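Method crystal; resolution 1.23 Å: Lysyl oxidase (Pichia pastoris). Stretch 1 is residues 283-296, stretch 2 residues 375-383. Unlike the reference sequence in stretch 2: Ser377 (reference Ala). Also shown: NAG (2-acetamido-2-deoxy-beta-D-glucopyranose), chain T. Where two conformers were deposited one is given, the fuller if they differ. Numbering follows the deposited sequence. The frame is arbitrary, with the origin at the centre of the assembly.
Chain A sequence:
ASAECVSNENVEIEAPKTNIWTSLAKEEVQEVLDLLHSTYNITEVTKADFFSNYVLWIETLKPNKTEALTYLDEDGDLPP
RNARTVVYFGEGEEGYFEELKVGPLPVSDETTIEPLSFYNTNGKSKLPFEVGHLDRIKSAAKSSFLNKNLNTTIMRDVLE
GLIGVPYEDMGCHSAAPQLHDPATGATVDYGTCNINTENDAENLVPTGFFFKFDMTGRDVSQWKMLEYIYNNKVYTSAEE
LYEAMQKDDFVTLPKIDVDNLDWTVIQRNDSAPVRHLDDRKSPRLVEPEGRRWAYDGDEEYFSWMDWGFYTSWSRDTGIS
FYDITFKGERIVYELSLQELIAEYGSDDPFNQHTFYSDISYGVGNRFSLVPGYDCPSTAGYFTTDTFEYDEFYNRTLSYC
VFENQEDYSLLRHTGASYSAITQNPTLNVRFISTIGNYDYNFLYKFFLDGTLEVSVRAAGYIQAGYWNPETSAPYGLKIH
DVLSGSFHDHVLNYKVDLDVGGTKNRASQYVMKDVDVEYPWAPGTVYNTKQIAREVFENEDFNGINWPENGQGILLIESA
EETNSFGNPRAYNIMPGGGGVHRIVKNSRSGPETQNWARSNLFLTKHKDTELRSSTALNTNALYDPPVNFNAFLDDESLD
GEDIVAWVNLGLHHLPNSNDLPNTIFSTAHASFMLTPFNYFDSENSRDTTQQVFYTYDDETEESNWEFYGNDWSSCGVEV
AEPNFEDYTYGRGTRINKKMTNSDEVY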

# COMPACT_ATOMS: atom_id res chain seq x y z
N PRO A 283 -16.32 3.55 15.24
CA PRO A 283 -16.88 4.60 14.37
C PRO A 283 -17.63 4.08 13.15
O PRO A 283 -17.38 2.95 12.68
CB PRO A 283 -15.66 5.45 13.99
CG PRO A 283 -14.66 5.16 15.06
CD PRO A 283 -14.88 3.71 15.42
N ARG A 284 -18.51 4.93 12.64
CA ARG A 284 -19.39 4.63 11.51
C ARG A 284 -19.21 5.73 10.47
O ARG A 284 -19.22 6.91 10.80
CB ARG A 284 -20.88 4.65 11.98
CG ARG A 284 -21.33 3.38 12.72
CD ARG A 284 -21.65 2.19 11.80
NE ARG A 284 -22.78 2.52 10.92
CZ ARG A 284 -24.06 2.44 11.23
NH1 ARG A 284 -24.44 1.96 12.40
NH2 ARG A 284 -24.97 2.79 10.34
N LEU A 285 -19.13 5.35 9.21
CA LEU A 285 -19.30 6.22 8.08
C LEU A 285 -20.80 6.51 7.84
O LEU A 285 -21.63 5.62 7.86
CB LEU A 285 -18.72 5.51 6.87
CG LEU A 285 -18.40 6.32 5.66
CD1 LEU A 285 -17.25 7.28 6.00
CD2 LEU A 285 -18.04 5.34 4.54
N VAL A 286 -21.15 7.78 7.69
CA VAL A 286 -22.50 8.19 7.35
C VAL A 286 -22.47 9.13 6.15
O VAL A 286 -21.44 9.74 5.84
CB VAL A 286 -23.22 8.86 8.54
CG1 VAL A 286 -23.29 7.91 9.69
CG2 VAL A 286 -22.54 10.14 8.94
N GLU A 287 -23.65 9.26 5.54
CA GLU A 287 -23.87 10.14 4.40
C GLU A 287 -24.83 11.22 4.83
O GLU A 287 -26.06 11.03 4.72
CB GLU A 287 -24.43 9.33 3.23
CG GLU A 287 -23.33 8.54 2.54
CD GLU A 287 -23.78 7.61 1.44
OE1 GLU A 287 -24.98 7.33 1.30
OE2 GLU A 287 -22.89 7.09 0.75
N PRO A 288 -24.33 12.35 5.33
CA PRO A 288 -25.26 13.33 5.93
C PRO A 288 -26.29 13.89 4.97
O PRO A 288 -27.35 14.31 5.38
CB PRO A 288 -24.34 14.48 6.40
CG PRO A 288 -22.95 13.98 6.30
CD PRO A 288 -22.92 12.80 5.36
N GLU A 289 -25.94 13.90 3.67
CA GLU A 289 -26.84 14.44 2.64
C GLU A 289 -27.18 13.39 1.59
O GLU A 289 -27.58 13.72 0.48
CB GLU A 289 -26.23 15.69 2.01
CG GLU A 289 -26.19 16.87 2.98
CD GLU A 289 -25.84 18.19 2.34
OE1 GLU A 289 -25.32 18.24 1.21
OE2 GLU A 289 -26.07 19.20 2.98
N GLY A 290 -27.07 12.12 1.97
CA GLY A 290 -27.46 11.04 1.09
C GLY A 290 -26.35 10.62 0.14
O GLY A 290 -25.19 11.05 0.19
N ARG A 291 -26.73 9.71 -0.75
CA ARG A 291 -25.81 8.96 -1.60
C ARG A 291 -25.41 9.79 -2.81
O ARG A 291 -26.22 10.51 -3.40
CB ARG A 291 -26.55 7.72 -2.03
CG ARG A 291 -25.75 6.80 -2.93
CD ARG A 291 -26.57 5.68 -3.49
NE ARG A 291 -26.93 4.70 -2.48
CZ ARG A 291 -27.67 3.62 -2.75
NH1 ARG A 291 -28.18 3.46 -3.95
NH2 ARG A 291 -27.92 2.71 -1.81
N ARG A 292 -24.14 9.66 -3.19
CA ARG A 292 -23.54 10.50 -4.25
C ARG A 292 -23.10 9.78 -5.53
O ARG A 292 -22.45 10.39 -6.39
CB ARG A 292 -22.37 11.33 -3.68
CG ARG A 292 -22.71 12.05 -2.38
CD ARG A 292 -21.84 13.18 -1.99
NE ARG A 292 -20.43 12.85 -2.24
CZ ARG A 292 -19.54 13.68 -2.76
NH1 ARG A 292 -19.83 14.97 -2.96
NH2 ARG A 292 -18.34 13.19 -3.10
N TRP A 293 -23.45 8.49 -5.62
CA TRP A 293 -23.31 7.70 -6.83
C TRP A 293 -24.71 7.30 -7.29
O TRP A 293 -25.65 7.23 -6.51
CB TRP A 293 -22.41 6.46 -6.60
CG TRP A 293 -22.81 5.57 -5.46
CD1 TRP A 293 -22.42 5.67 -4.16
CD2 TRP A 293 -23.65 4.40 -5.53
NE1 TRP A 293 -22.99 4.68 -3.40
CE2 TRP A 293 -23.77 3.89 -4.21
CE3 TRP A 293 -24.38 3.77 -6.55
CZ2 TRP A 293 -24.51 2.76 -3.90
CZ3 TRP A 293 -25.11 2.64 -6.24
CH2 TRP A 293 -25.19 2.16 -4.93
N ALA A 294 -24.85 7.07 -8.58
CA ALA A 294 -26.11 6.72 -9.23
C ALA A 294 -25.96 5.43 -10.01
O ALA A 294 -24.86 4.99 -10.28
CB ALA A 294 -26.58 7.84 -10.14
N TYR A 295 -27.08 4.83 -10.39
CA TYR A 295 -27.03 3.56 -11.12
C TYR A 295 -28.30 3.33 -11.89
O TYR A 295 -29.36 3.93 -11.60
CB TYR A 295 -26.77 2.38 -10.18
CG TYR A 295 -27.94 2.05 -9.29
CD1 TYR A 295 -28.75 0.95 -9.54
CD2 TYR A 295 -28.23 2.85 -8.20
CE1 TYR A 295 -29.83 0.66 -8.73
CE2 TYR A 295 -29.35 2.60 -7.38
CZ TYR A 295 -30.14 1.51 -7.66
OH TYR A 295 -31.20 1.21 -6.85
N ASP A 296 -28.15 2.49 -12.91
CA ASP A 296 -29.26 1.94 -13.69
C ASP A 296 -29.43 0.50 -13.23
O ASP A 296 -28.54 -0.32 -13.45
CB ASP A 296 -28.89 2.00 -15.18
CG ASP A 296 -30.00 1.51 -16.07
OD1 ASP A 296 -30.74 0.59 -15.66
OD2 ASP A 296 -30.15 1.96 -17.23
N CYS A 375 -19.14 -4.61 4.23
CA CYS A 375 -19.20 -3.31 3.59
C CYS A 375 -19.76 -2.34 4.60
O CYS A 375 -20.57 -2.73 5.49
CB CYS A 375 -20.12 -3.33 2.35
SG CYS A 375 -19.62 -4.54 1.09
N PRO A 376 -19.44 -1.06 4.49
CA PRO A 376 -20.10 -0.07 5.36
C PRO A 376 -21.61 -0.05 5.20
O PRO A 376 -22.20 -0.46 4.20
CB PRO A 376 -19.47 1.27 4.93
CG PRO A 376 -18.20 0.88 4.23
CD PRO A 376 -18.48 -0.41 3.59
N SER A 377 -22.25 0.44 6.24
CA SER A 377 -23.71 0.50 6.32
C SER A 377 -24.34 1.40 5.23
O SER A 377 -25.51 1.22 4.88
CB SER A 377 -24.14 0.95 7.72
OG SER A 377 -23.71 0.01 8.71
N THR A 378 -23.54 2.28 4.63
CA THR A 378 -24.00 3.16 3.55
C THR A 378 -23.93 2.48 2.18
O THR A 378 -24.28 3.09 1.17
CB THR A 378 -23.12 4.39 3.46
OG1 THR A 378 -21.76 3.94 3.37
CG2 THR A 378 -23.21 5.26 4.70
N ALA A 379 -23.49 1.24 2.13
CA ALA A 379 -23.35 0.54 0.84
C ALA A 379 -24.71 0.23 0.23
O ALA A 379 -25.67 0.01 0.95
CB ALA A 379 -22.60 -0.76 1.00
N GLY A 380 -24.76 0.18 -1.09
CA GLY A 380 -25.84 -0.44 -1.81
C GLY A 380 -25.40 -1.82 -2.30
O GLY A 380 -24.26 -2.04 -2.64
N TYR A 381 -26.37 -2.74 -2.36
CA TYR A 381 -26.11 -4.13 -2.69
C TYR A 381 -26.82 -4.56 -3.97
O TYR A 381 -27.94 -4.09 -4.26
CB TYR A 381 -26.58 -5.04 -1.55
CG TYR A 381 -25.72 -4.94 -0.35
CD1 TYR A 381 -26.02 -4.09 0.67
CD2 TYR A 381 -24.54 -5.67 -0.26
CE1 TYR A 381 -25.21 -3.95 1.76
CE2 TYR A 381 -23.72 -5.56 0.82
CZ TYR A 381 -24.05 -4.70 1.83
OH TYR A 381 -23.22 -4.56 2.92
N PHE A 382 -26.16 -5.46 -4.69
CA PHE A 382 -26.62 -5.92 -6.00
C PHE A 382 -26.68 -7.42 -6.11
O PHE A 382 -25.86 -8.13 -5.54
CB PHE A 382 -25.72 -5.29 -7.11
CG PHE A 382 -25.90 -3.80 -7.14
CD1 PHE A 382 -25.16 -2.99 -6.30
CD2 PHE A 382 -26.95 -3.23 -7.86
CE1 PHE A 382 -25.44 -1.63 -6.21
CE2 PHE A 382 -27.22 -1.87 -7.79
CZ PHE A 382 -26.45 -1.07 -6.98
N THR A 383 -27.71 -7.88 -6.83
CA THR A 383 -28.00 -9.28 -7.03
C THR A 383 -27.42 -9.71 -8.37
O THR A 383 -27.57 -9.00 -9.39
CB THR A 383 -29.53 -9.46 -7.04
OG1 THR A 383 -30.06 -9.09 -5.77
CG2 THR A 383 -29.89 -10.92 -7.25
C1 NAG T . -33.27 -12.47 -8.06
C2 NAG T . -34.70 -12.69 -8.60
C3 NAG T . -35.38 -11.37 -8.92
C4 NAG T . -35.35 -10.47 -7.70
C5 NAG T . -33.91 -10.37 -7.15
C6 NAG T . -33.86 -9.55 -5.86
C7 NAG T . -35.40 -14.71 -9.75
C8 NAG T . -35.90 -15.18 -11.08
N2 NAG T . -34.72 -13.57 -9.76
O3 NAG T . -36.73 -11.57 -9.31
O4 NAG T . -35.88 -9.20 -8.03
O5 NAG T . -33.41 -11.67 -6.90
O6 NAG T . -34.49 -10.30 -4.83
O7 NAG T . -35.62 -15.38 -8.73
O HOH W 1 -21.44 2.84 8.09
O HOH W 2 -22.50 4.72 -0.49
O HOH W 3 -25.92 5.08 0.20
O HOH W 4 -20.76 6.37 2.48
O HOH W 5 -27.53 2.22 1.08

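Each stretch combines extended strand with a tight turn. In the first, the strand Arg284–Val286 runs into a type I turn from Glu287 to Gly290, closed by a hydrogen bond of 3.1 Å from Gly290 N to Glu287 O, and the chain is again a strand by Asp296. In the second, a type I turn from Pro376 to Ala379, closed by Ala379 N to Pro376 O at 3.0 Å, leads into the strand that begins at Gly380. Where the backbones come closest, Leu285 CA lies 6.9 Å from Pro376 CA and Val286 CA 6.5 Å from Thr378 CA. No direct hydrogen bond crosses between them. Water supplies the polar links and side chains supply the packing. Proline suits the second position of the first turn, since the phi of -61° at Pro288 is the value a type I turn needs there and the one the proline ring favors, while Gly290, at phi 86°, ends the same turn with backbone angles that would jam a CB against the preceding carbonyl.

Thr378, at the heart of the second turn, gives up more surface to the contact than any other residue. Its CG2 methyl rests 3.6 Å from Leu285 O and 4.0 Å from Val286 CA, while its hydroxyl, 4.1 Å from Leu285 CD2 at Thr378 OG1, gives its hydrogen to water 4 at 2.8 Å, and that water donates to Glu287 OE2 at 2.8 Å. A small residue with both a methyl and a hydroxyl meets both demands. Nearby, Leu285 CD2 approaches Pro376 CB at 4.3 Å, a modest apolar contact.

Glu287 points toward the second stretch, and its carboxylate gathers water rather than touching a donor there. Water 2 donates to Glu287 OE2 (2.7 Å) and to Thr378 O (2.9 Å) while accepting from Trp293 NE1 (3.0 Å), so the indole nitrogen, the acid and a turn carbonyl are satisfied together. Farther along, Arg291 NH2 gives a hydrogen to water 5 at 3.0 Å, and that water lies 2.9 Å from Ala379 O, to which it can donate.

Arg284 folds its side chain, all three of its first chi angles being m, so that Ser377 OG lies over one face of the guanidinium. Arg284 NE and Ser377 OG are 3.5 Å apart at a poor angle, so no hydrogen bond forms; instead water 1 accepts from Arg284 NE and Ser377 N, each at 3.1 Å, and donates to Leu285 O at 2.8 Å. Ser377 differs from the reference sequence, which has alanine.

The strand of the second stretch meets aromatic rings. Trp293 CZ2 comes within 3.8 Å of Gly380 N, at the indole edge; glycine fits because a CB here would stand 2.8 Å from Trp293 CH2, a clash. Two residues on, Phe382 CE1 lies 4.0 Å from Trp293 CH2, and the Phe382 edge is directed at the face of Tyr295, with centroids 5.3 Å apart and planes at 80°. This arrangement sets the slightly positive ring hydrogens of Phe382 against the electron-rich face of Tyr295.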